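Long-range contact in DNA polymerase (Bacillus phage phi29, PDB 2PY5), which replicates the phage genome by protein-primed, highly processive strand-displacement DNA synthesis and proofreads with a 3'-5' exonuclease: residues Arg261-Tyr275 with Tyr347-Phe360. The protein carries 2 engineered substitutions. Residues are numbered along the deposited sequence; the frame is centred on the assembly and turned at random. Where two conformers were deposited one is given.
Sequences RLLPYGEPIVFEGKY and YISGLKFKATTGLF
L262 lays CG against A355 CB, just before the chain enters an antiparallel ladder in which strands 263-265 and 267-272, parted by a corner at G266, pair with one long strand, 340-356. Strand 283-294 extends this sheet along the other side of 340-356; the ladder belongs to TPR1, an insertion of protein-primed B-family polymerases. L263 and T356, a residue that binds single-stranded DNA, exchange two backbone hydrogen bonds, and L263 CD1 meets the edge of the F360 ring at CE1, 3.9 Å away. With CG wedged between its backbone N and carbonyl carbon (chi1 74°), Y265 swings its ring across the neighbouring strand; K354 CB lies over one face, 3.9 Å from the centroid, in a CH-pi contact. At the corner direct pairing lapses, and one water accepts from K354 N while donating to Y265 O. Pairing resumes beyond P268, whose CB touches F353 CE2, with the reciprocal bonds between I269 and K352. I269 lies alongside the K352 aliphatic chain, CG2 to CE 3.8 Å, while the ammonium of K352 reaches a salt bridge with D278. F271 lays its ring over G350, where the missing side chain lets CA sit 3.8 Å from the centroid. G273 N closes the ladder on I348 O. K274 then runs CB to CE along the Y347 ring, CG 3.8 Å from the centroid and 11° off the normal; K274 NZ, 5.5 Å from the centroid of the Y347 ring, adds at most a weak cation-pi attraction. Finally, Y275 crosses K352 at about a right angle, CE1 reaching K352 CB at 3.7 Å.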
ATOM      1  N   ARG F 261     -18.816  11.779  -5.772  1.00 31.62           N
ATOM      2  CA  ARG F 261     -18.278  13.128  -5.848  1.00 29.76           C
ATOM      3  C   ARG F 261     -18.086  13.645  -7.264  1.00 31.04           C
ATOM      4  O   ARG F 261     -17.951  12.879  -8.202  1.00 31.94           O
ATOM      5  CB  ARG F 261     -16.938  13.258  -5.110  1.00 29.76           C
ATOM      6  CG  ARG F 261     -17.016  12.894  -3.647  1.00 30.52           C
ATOM      7  CD  ARG F 261     -17.750  13.909  -2.810  1.00 31.45           C
ATOM      8  NE  ARG F 261     -17.459  13.706  -1.394  1.00 31.26           N
ATOM      9  CZ  ARG F 261     -17.965  14.413  -0.398  1.00 32.65           C
ATOM     10  NH1 ARG F 261     -18.830  15.399  -0.629  1.00 33.55           N
ATOM     11  NH2 ARG F 261     -17.600  14.141   0.850  1.00 34.81           N
ATOM     12  N   LEU F 262     -18.107  14.964  -7.393  1.00 30.59           N
ATOM     13  CA  LEU F 262     -17.765  15.625  -8.651  1.00 31.33           C
ATOM     14  C   LEU F 262     -16.282  15.442  -8.927  1.00 32.74           C
ATOM     15  O   LEU F 262     -15.445  15.883  -8.139  1.00 31.51           O
ATOM     16  CB  LEU F 262     -18.102  17.110  -8.575  1.00 32.30           C
ATOM     17  CG  LEU F 262     -18.003  17.915  -9.860  1.00 32.15           C
ATOM     18  CD1 LEU F 262     -19.035  17.437 -10.915  1.00 33.31           C
ATOM     19  CD2 LEU F 262     -18.195  19.395  -9.529  1.00 35.31           C
ATOM     20  N   LEU F 263     -15.955  14.827 -10.054  1.00 29.94           N
ATOM     21  CA  LEU F 263     -14.574  14.459 -10.373  1.00 31.50           C
ATOM     22  C   LEU F 263     -14.171  14.924 -11.770  1.00 34.13           C
ATOM     23  O   LEU F 263     -15.019  15.035 -12.668  1.00 31.74           O
ATOM     24  CB  LEU F 263     -14.360  12.958 -10.215  1.00 31.02           C
ATOM     25  CG  LEU F 263     -14.555  12.371  -8.813  1.00 28.71           C
ATOM     26  CD1 LEU F 263     -14.596  10.846  -8.820  1.00 30.41           C
ATOM     27  CD2 LEU F 263     -13.431  12.905  -7.910  1.00 32.19           C
ATOM     28  N   PRO F 264     -12.882  15.205 -11.967  1.00 29.59           N
ATOM     29  CA  PRO F 264     -12.425  15.821 -13.210  1.00 28.45           C
ATOM     30  C   PRO F 264     -12.264  14.848 -14.365  1.00 32.03           C
ATOM     31  O   PRO F 264     -11.928  13.669 -14.170  1.00 31.65           O
ATOM     32  CB  PRO F 264     -11.042  16.363 -12.806  1.00 31.03           C
ATOM     33  CG  PRO F 264     -10.562  15.350 -11.861  1.00 31.21           C
ATOM     34  CD  PRO F 264     -11.753  15.020 -11.026  1.00 30.09           C
ATOM     35  N   TYR F 265     -12.441  15.362 -15.585  1.00 30.12           N
ATOM     36  CA  TYR F 265     -12.099  14.615 -16.787  1.00 32.33           C
ATOM     37  C   TYR F 265     -11.716  15.587 -17.911  1.00 30.04           C
ATOM     38  O   TYR F 265     -11.891  16.828 -17.796  1.00 30.68           O
ATOM     39  CB  TYR F 265     -13.262  13.698 -17.218  1.00 31.36           C
ATOM     40  CG  TYR F 265     -14.419  14.428 -17.846  1.00 30.97           C
ATOM     41  CD1 TYR F 265     -14.505  14.570 -19.231  1.00 30.83           C
ATOM     42  CD2 TYR F 265     -15.419  14.989 -17.069  1.00 31.77           C
ATOM     43  CE1 TYR F 265     -15.555  15.254 -19.816  1.00 29.65           C
ATOM     44  CE2 TYR F 265     -16.497  15.689 -17.668  1.00 30.60           C
ATOM     45  CZ  TYR F 265     -16.525  15.827 -19.028  1.00 30.38           C
ATOM     46  OH  TYR F 265     -17.597  16.504 -19.632  1.00 33.02           O
ATOM     47  N   GLY F 266     -11.212  15.012 -19.000  1.00 31.79           N
ATOM     48  CA  GLY F 266     -10.897  15.772 -20.191  1.00 31.34           C
ATOM     49  C   GLY F 266      -9.636  16.593 -20.173  1.00 32.51           C
ATOM     50  O   GLY F 266      -8.840  16.531 -19.222  1.00 33.05           O
ATOM     51  N   GLU F 267      -9.448  17.374 -21.236  1.00 32.29           N
ATOM     52  CA  GLU F 267      -8.258  18.198 -21.377  1.00 32.80           C
ATOM     53  C   GLU F 267      -8.422  19.412 -20.488  1.00 32.52           C
ATOM     54  O   GLU F 267      -9.430  20.114 -20.589  1.00 33.01           O
ATOM     55  CB  GLU F 267      -8.058  18.673 -22.817  1.00 35.75           C
ATOM     56  CG  GLU F 267      -6.703  19.363 -23.051  1.00 40.98           C
ATOM     57  CD  GLU F 267      -5.485  18.414 -22.904  1.00 46.26           C
ATOM     58  OE1 GLU F 267      -5.605  17.241 -23.304  1.00 47.45           O
ATOM     59  OE2 GLU F 267      -4.407  18.856 -22.394  1.00 46.81           O
ATOM     60  N   PRO F 268      -7.449  19.674 -19.626  1.00 32.94           N
ATOM     61  CA  PRO F 268      -7.563  20.882 -18.824  1.00 32.55           C
ATOM     62  C   PRO F 268      -7.334  22.157 -19.626  1.00 32.75           C
ATOM     63  O   PRO F 268      -6.762  22.117 -20.722  1.00 33.00           O
ATOM     64  CB  PRO F 268      -6.442  20.728 -17.790  1.00 35.33           C
ATOM     65  CG  PRO F 268      -5.455  19.885 -18.445  1.00 37.67           C
ATOM     66  CD  PRO F 268      -6.242  18.902 -19.277  1.00 34.77           C
ATOM     67  N   ILE F 269      -7.772  23.277 -19.061  1.00 30.82           N
ATOM     68  CA  ILE F 269      -7.425  24.592 -19.563  1.00 30.50           C
ATOM     69  C   ILE F 269      -6.530  25.292 -18.535  1.00 31.97           C
ATOM     70  O   ILE F 269      -6.849  25.338 -17.342  1.00 31.59           O
ATOM     71  CB  ILE F 269      -8.676  25.431 -19.863  1.00 33.03           C
ATOM     72  CG1 ILE F 269      -9.459  24.799 -21.013  1.00 33.03           C
ATOM     73  CG2 ILE F 269      -8.302  26.871 -20.200  1.00 35.00           C
ATOM     74  CD1 ILE F 269     -10.755  25.517 -21.332  1.00 34.66           C
ATOM     75  N   VAL F 270      -5.397  25.791 -19.007  1.00 31.26           N
ATOM     76  CA  VAL F 270      -4.466  26.529 -18.151  1.00 32.68           C
ATOM     77  C   VAL F 270      -4.935  27.978 -18.031  1.00 33.05           C
ATOM     78  O   VAL F 270      -5.413  28.583 -19.017  1.00 34.77           O
ATOM     79  CB  VAL F 270      -3.050  26.542 -18.762  1.00 33.93           C
ATOM     80  CG1 VAL F 270      -2.102  27.434 -17.962  1.00 37.33           C
ATOM     81  CG2 VAL F 270      -2.510  25.140 -18.881  1.00 37.69           C
ATOM     82  N   PHE F 271      -4.761  28.558 -16.836  1.00 33.04           N
ATOM     83  CA  PHE F 271      -5.038  29.981 -16.618  1.00 32.39           C
ATOM     84  C   PHE F 271      -3.922  30.613 -15.800  1.00 32.46           C
ATOM     85  O   PHE F 271      -3.243  29.921 -15.057  1.00 30.97           O
ATOM     86  CB  PHE F 271      -6.395  30.194 -15.922  1.00 32.63           C
ATOM     87  CG  PHE F 271      -6.524  29.517 -14.590  1.00 32.80           C
ATOM     88  CD1 PHE F 271      -6.089  30.135 -13.411  1.00 31.60           C
ATOM     89  CD2 PHE F 271      -7.089  28.253 -14.499  1.00 32.44           C
ATOM     90  CE1 PHE F 271      -6.208  29.494 -12.190  1.00 32.29           C
ATOM     91  CE2 PHE F 271      -7.222  27.623 -13.275  1.00 33.27           C
ATOM     92  CZ  PHE F 271      -6.774  28.223 -12.130  1.00 32.37           C
ATOM     93  N   GLU F 272      -3.738  31.922 -15.961  1.00 34.09           N
ATOM     94  CA  GLU F 272      -2.818  32.693 -15.110  1.00 33.17           C
ATOM     95  C   GLU F 272      -3.627  33.361 -14.004  1.00 34.49           C
ATOM     96  O   GLU F 272      -4.824  33.636 -14.164  1.00 34.51           O
ATOM     97  CB  GLU F 272      -2.023  33.721 -15.928  1.00 38.25           C
ATOM     98  CG  GLU F 272      -1.087  33.109 -16.971  1.00 43.43           C
ATOM     99  CD  GLU F 272      -0.074  32.106 -16.391  1.00 48.54           C
ATOM    100  OE1 GLU F 272       0.890  32.540 -15.724  1.00 50.52           O
ATOM    101  OE2 GLU F 272      -0.232  30.881 -16.622  1.00 54.72           O
ATOM    102  N   GLY F 273      -2.982  33.613 -12.865  1.00 32.63           N
ATOM    103  CA  GLY F 273      -3.642  34.279 -11.771  1.00 32.16           C
ATOM    104  C   GLY F 273      -4.637  33.407 -11.053  1.00 32.28           C
ATOM    105  O   GLY F 273      -4.445  32.195 -10.963  1.00 31.05           O
ATOM    106  N   LYS F 274      -5.683  34.049 -10.519  1.00 32.42           N
ATOM    107  CA  LYS F 274      -6.717  33.384  -9.734  1.00 31.70           C
ATOM    108  C   LYS F 274      -7.811  32.824 -10.642  1.00 31.33           C
ATOM    109  O   LYS F 274      -8.289  33.528 -11.538  1.00 34.30           O
ATOM    110  CB  LYS F 274      -7.346  34.373  -8.746  1.00 31.72           C
ATOM    111  CG  LYS F 274      -8.304  33.764  -7.729  1.00 33.50           C
ATOM    112  CD  LYS F 274      -8.897  34.861  -6.843  1.00 35.20           C
ATOM    113  CE  LYS F 274      -9.655  34.338  -5.656  1.00 38.20           C
ATOM    114  NZ  LYS F 274     -11.015  33.841  -6.005  1.00 41.16           N
ATOM    115  N   TYR F 275      -8.201  31.574 -10.389  1.00 30.79           N
ATOM    116  CA  TYR F 275      -9.315  30.927 -11.102  1.00 30.90           C
ATOM    117  C   TYR F 275     -10.574  31.803 -11.072  1.00 31.26           C
ATOM    118  O   TYR F 275     -10.931  32.344 -10.022  1.00 33.47           O
ATOM    119  CB  TYR F 275      -9.617  29.596 -10.443  1.00 31.16           C
ATOM    120  CG  TYR F 275     -10.852  28.884 -10.906  1.00 32.91           C
ATOM    121  CD1 TYR F 275     -10.871  28.180 -12.109  1.00 32.55           C
ATOM    122  CD2 TYR F 275     -11.983  28.854 -10.109  1.00 32.34           C
ATOM    123  CE1 TYR F 275     -12.004  27.506 -12.525  1.00 30.61           C
ATOM    124  CE2 TYR F 275     -13.122  28.187 -10.511  1.00 33.13           C
ATOM    125  CZ  TYR F 275     -13.127  27.499 -11.719  1.00 33.05           C
ATOM    126  OH  TYR F 275     -14.253  26.811 -12.131  1.00 32.77           O
ATOM    127  N   TYR F 347      -1.885  34.626  -6.133  1.00 32.11           N
ATOM    128  CA  TYR F 347      -2.446  33.600  -7.012  1.00 31.38           C
ATOM    129  C   TYR F 347      -1.635  33.577  -8.292  1.00 30.63           C
ATOM    130  O   TYR F 347      -1.621  34.543  -9.052  1.00 30.96           O
ATOM    131  CB  TYR F 347      -3.917  33.902  -7.309  1.00 32.64           C
ATOM    132  CG  TYR F 347      -4.815  33.740  -6.116  1.00 34.67           C
ATOM    133  CD1 TYR F 347      -5.182  34.831  -5.334  1.00 36.50           C
ATOM    134  CD2 TYR F 347      -5.306  32.496  -5.776  1.00 37.18           C
ATOM    135  CE1 TYR F 347      -6.019  34.668  -4.227  1.00 36.95           C
ATOM    136  CE2 TYR F 347      -6.137  32.319  -4.689  1.00 36.94           C
ATOM    137  CZ  TYR F 347      -6.492  33.403  -3.914  1.00 38.27           C
ATOM    138  OH  TYR F 347      -7.331  33.178  -2.830  1.00 41.44           O
ATOM    139  N   ILE F 348      -0.940  32.466  -8.536  1.00 30.36           N
ATOM    140  CA  ILE F 348       0.082  32.433  -9.582  1.00 30.54           C
ATOM    141  C   ILE F 348      -0.504  32.002 -10.924  1.00 29.55           C
ATOM    142  O   ILE F 348      -0.436  32.720 -11.922  1.00 29.46           O
ATOM    143  CB  ILE F 348       1.266  31.508  -9.184  1.00 30.38           C
ATOM    144  CG1 ILE F 348       1.837  31.881  -7.788  1.00 32.17           C
ATOM    145  CG2 ILE F 348       2.369  31.588 -10.240  1.00 31.73           C
ATOM    146  CD1 ILE F 348       2.388  33.288  -7.665  1.00 35.38           C
ATOM    147  N   SER F 349      -1.077  30.807 -10.929  1.00 29.32           N
ATOM    148  CA  SER F 349      -1.622  30.188 -12.130  1.00 29.44           C
ATOM    149  C   SER F 349      -2.382  28.938 -11.705  1.00 30.01           C
ATOM    150  O   SER F 349      -2.390  28.572 -10.532  1.00 31.77           O
ATOM    151  CB  SER F 349      -0.491  29.808 -13.090  1.00 29.01           C
ATOM    152  OG  SER F 349       0.129  28.584 -12.722  1.00 32.29           O
ATOM    153  N   GLY F 350      -2.985  28.249 -12.670  1.00 30.46           N
ATOM    154  CA  GLY F 350      -3.573  26.964 -12.372  1.00 31.12           C
ATOM    155  C   GLY F 350      -4.117  26.253 -13.594  1.00 30.18           C
ATOM    156  O   GLY F 350      -3.835  26.636 -14.729  1.00 30.52           O
ATOM    157  N   LEU F 351      -4.895  25.215 -13.319  1.00 30.61           N
ATOM    158  CA  LEU F 351      -5.545  24.407 -14.353  0.50 31.26           C
ATOM    159  C   LEU F 351      -6.985  24.174 -13.950  1.00 31.62           C
ATOM    160  O   LEU F 351      -7.276  23.881 -12.790  1.00 31.44           O
ATOM    161  CB  LEU F 351      -4.859  23.043 -14.540  0.50 33.15           C
ATOM    162  CG  LEU F 351      -3.342  22.961 -14.695  0.50 35.22           C
ATOM    163  CD1 LEU F 351      -2.684  22.881 -13.332  0.50 35.87           C
ATOM    164  CD2 LEU F 351      -2.955  21.734 -15.538  0.50 33.52           C
ATOM    165  N   LYS F 352      -7.900  24.296 -14.913  1.00 31.37           N
ATOM    166  CA  LYS F 352      -9.312  23.996 -14.648  1.00 31.67           C
ATOM    167  C   LYS F 352      -9.788  22.813 -15.479  1.00 30.59           C
ATOM    168  O   LYS F 352      -9.241  22.526 -16.564  1.00 31.25           O
ATOM    169  CB  LYS F 352     -10.212  25.216 -14.832  1.00 31.77           C
ATOM    170  CG  LYS F 352     -10.219  25.789 -16.224  1.00 31.35           C
ATOM    171  CD  LYS F 352     -11.136  26.984 -16.347  1.00 32.70           C
ATOM    172  CE  LYS F 352     -11.223  27.455 -17.775  1.00 32.84           C
ATOM    173  NZ  LYS F 352     -12.115  28.689 -17.914  1.00 33.72           N
ATOM    174  N   PHE F 353     -10.766  22.105 -14.940  1.00 31.27           N
ATOM    175  CA  PHE F 353     -11.215  20.828 -15.501  1.00 30.49           C
ATOM    176  C   PHE F 353     -12.727  20.757 -15.625  1.00 30.45           C
ATOM    177  O   PHE F 353     -13.455  21.137 -14.726  1.00 31.01           O
ATOM    178  CB  PHE F 353     -10.793  19.653 -14.601  1.00 31.64           C
ATOM    179  CG  PHE F 353      -9.314  19.602 -14.321  1.00 32.96           C
ATOM    180  CD1 PHE F 353      -8.785  20.324 -13.272  1.00 33.03           C
ATOM    181  CD2 PHE F 353      -8.470  18.850 -15.109  1.00 33.49           C
ATOM    182  CE1 PHE F 353      -7.425  20.306 -13.004  1.00 34.14           C
ATOM    183  CE2 PHE F 353      -7.097  18.838 -14.833  1.00 33.81           C
ATOM    184  CZ  PHE F 353      -6.606  19.581 -13.780  1.00 33.72           C
ATOM    185  N   LYS F 354     -13.168  20.149 -16.715  1.00 31.08           N
ATOM    186  CA  LYS F 354     -14.517  19.620 -16.782  1.00 31.28           C
ATOM    187  C   LYS F 354     -14.708  18.585 -15.689  1.00 30.24           C
ATOM    188  O   LYS F 354     -13.732  18.008 -15.182  1.00 30.84           O
ATOM    189  CB  LYS F 354     -14.799  18.997 -18.150  1.00 31.28           C
ATOM    190  CG  LYS F 354     -14.548  19.925 -19.302  1.00 33.91           C
ATOM    191  CD  LYS F 354     -14.959  19.327 -20.644  1.00 37.73           C
ATOM    192  CE  LYS F 354     -13.874  18.504 -21.248  1.00 42.83           C
ATOM    193  NZ  LYS F 354     -14.100  18.385 -22.732  1.00 46.95           N
ATOM    194  N   ALA F 355     -15.958  18.330 -15.329  1.00 31.68           N
ATOM    195  CA  ALA F 355     -16.215  17.411 -14.246  1.00 30.15           C
ATOM    196  C   ALA F 355     -17.593  16.789 -14.310  1.00 32.12           C
ATOM    197  O   ALA F 355     -18.538  17.367 -14.882  1.00 31.81           O
ATOM    198  CB  ALA F 355     -16.017  18.127 -12.914  1.00 32.40           C
ATOM    199  N   THR F 356     -17.699  15.613 -13.711  1.00 31.47           N
ATOM    200  CA  THR F 356     -18.946  14.875 -13.694  1.00 29.57           C
ATOM    201  C   THR F 356     -18.933  13.894 -12.526  1.00 32.17           C
ATOM    202  O   THR F 356     -17.855  13.538 -12.009  1.00 31.48           O
ATOM    203  CB  THR F 356     -19.163  14.129 -15.017  1.00 34.34           C
ATOM    204  OG1 THR F 356     -20.513  13.638 -15.064  1.00 36.59           O
ATOM    205  CG2 THR F 356     -18.187  12.979 -15.164  1.00 34.03           C
ATOM    206  N   THR F 357     -20.120  13.468 -12.124  1.00 33.33           N
ATOM    207  CA  THR F 357     -20.273  12.359 -11.211  1.00 31.38           C
ATOM    208  C   THR F 357     -20.537  11.126 -12.048  1.00 32.75           C
ATOM    209  O   THR F 357     -20.867  11.237 -13.233  1.00 37.43           O
ATOM    210  CB  THR F 357     -21.431  12.591 -10.223  1.00 32.82           C
ATOM    211  OG1 THR F 357     -22.686  12.649 -10.936  1.00 34.00           O
ATOM    212  CG2 THR F 357     -21.197  13.863  -9.434  1.00 33.58           C
ATOM    213  N   GLY F 358     -20.392   9.950 -11.447  1.00 32.23           N
ATOM    214  CA  GLY F 358     -20.854   8.719 -12.068  1.00 30.68           C
ATOM    215  C   GLY F 358     -19.907   7.920 -12.954  1.00 29.62           C
ATOM    216  O   GLY F 358     -20.299   6.865 -13.477  1.00 30.94           O
ATOM    217  N   LEU F 359     -18.672   8.393 -13.137  1.00 29.23           N
ATOM    218  CA  LEU F 359     -17.724   7.685 -14.010  1.00 28.56           C
ATOM    219  C   LEU F 359     -17.405   6.280 -13.513  1.00 32.60           C
ATOM    220  O   LEU F 359     -17.056   5.416 -14.316  1.00 34.26           O
ATOM    221  CB  LEU F 359     -16.426   8.484 -14.205  1.00 30.79           C
ATOM    222  CG  LEU F 359     -16.550   9.693 -15.128  1.00 34.26           C
ATOM    223  CD1 LEU F 359     -15.391  10.657 -14.908  1.00 33.67           C
ATOM    224  CD2 LEU F 359     -16.606   9.253 -16.582  1.00 36.65           C
ATOM    225  N   PHE F 360     -17.534   6.050 -12.198  1.00 29.84           N
ATOM    226  CA  PHE F 360     -17.180   4.769 -11.588  1.00 30.58           C
ATOM    227  C   PHE F 360     -18.364   3.914 -11.160  1.00 31.06           C
ATOM    228  O   PHE F 360     -18.162   2.842 -10.583  1.00 30.88           O
ATOM    229  CB  PHE F 360     -16.267   5.004 -10.377  1.00 31.21           C
ATOM    230  CG  PHE F 360     -15.006   5.713 -10.717  1.00 30.40           C
ATOM    231  CD1 PHE F 360     -14.897   7.085 -10.572  1.00 30.51           C
ATOM    232  CD2 PHE F 360     -13.941   5.011 -11.231  1.00 31.60           C
ATOM    233  CE1 PHE F 360     -13.722   7.713 -10.885  1.00 33.12           C
ATOM    234  CE2 PHE F 360     -12.767   5.655 -11.574  1.00 32.31           C
ATOM    235  CZ  PHE F 360     -12.668   7.004 -11.392  1.00 32.59           C
TER
HETATM  236  O   HOH W   1     -18.317  10.394  -9.189  1.00 19.57           O
HETATM  237  O   HOH W   2     -11.080  19.271 -18.483  1.00 19.85           O
HETATM  238  O   HOH W   3     -11.508  17.117 -23.256  1.00 29.04           O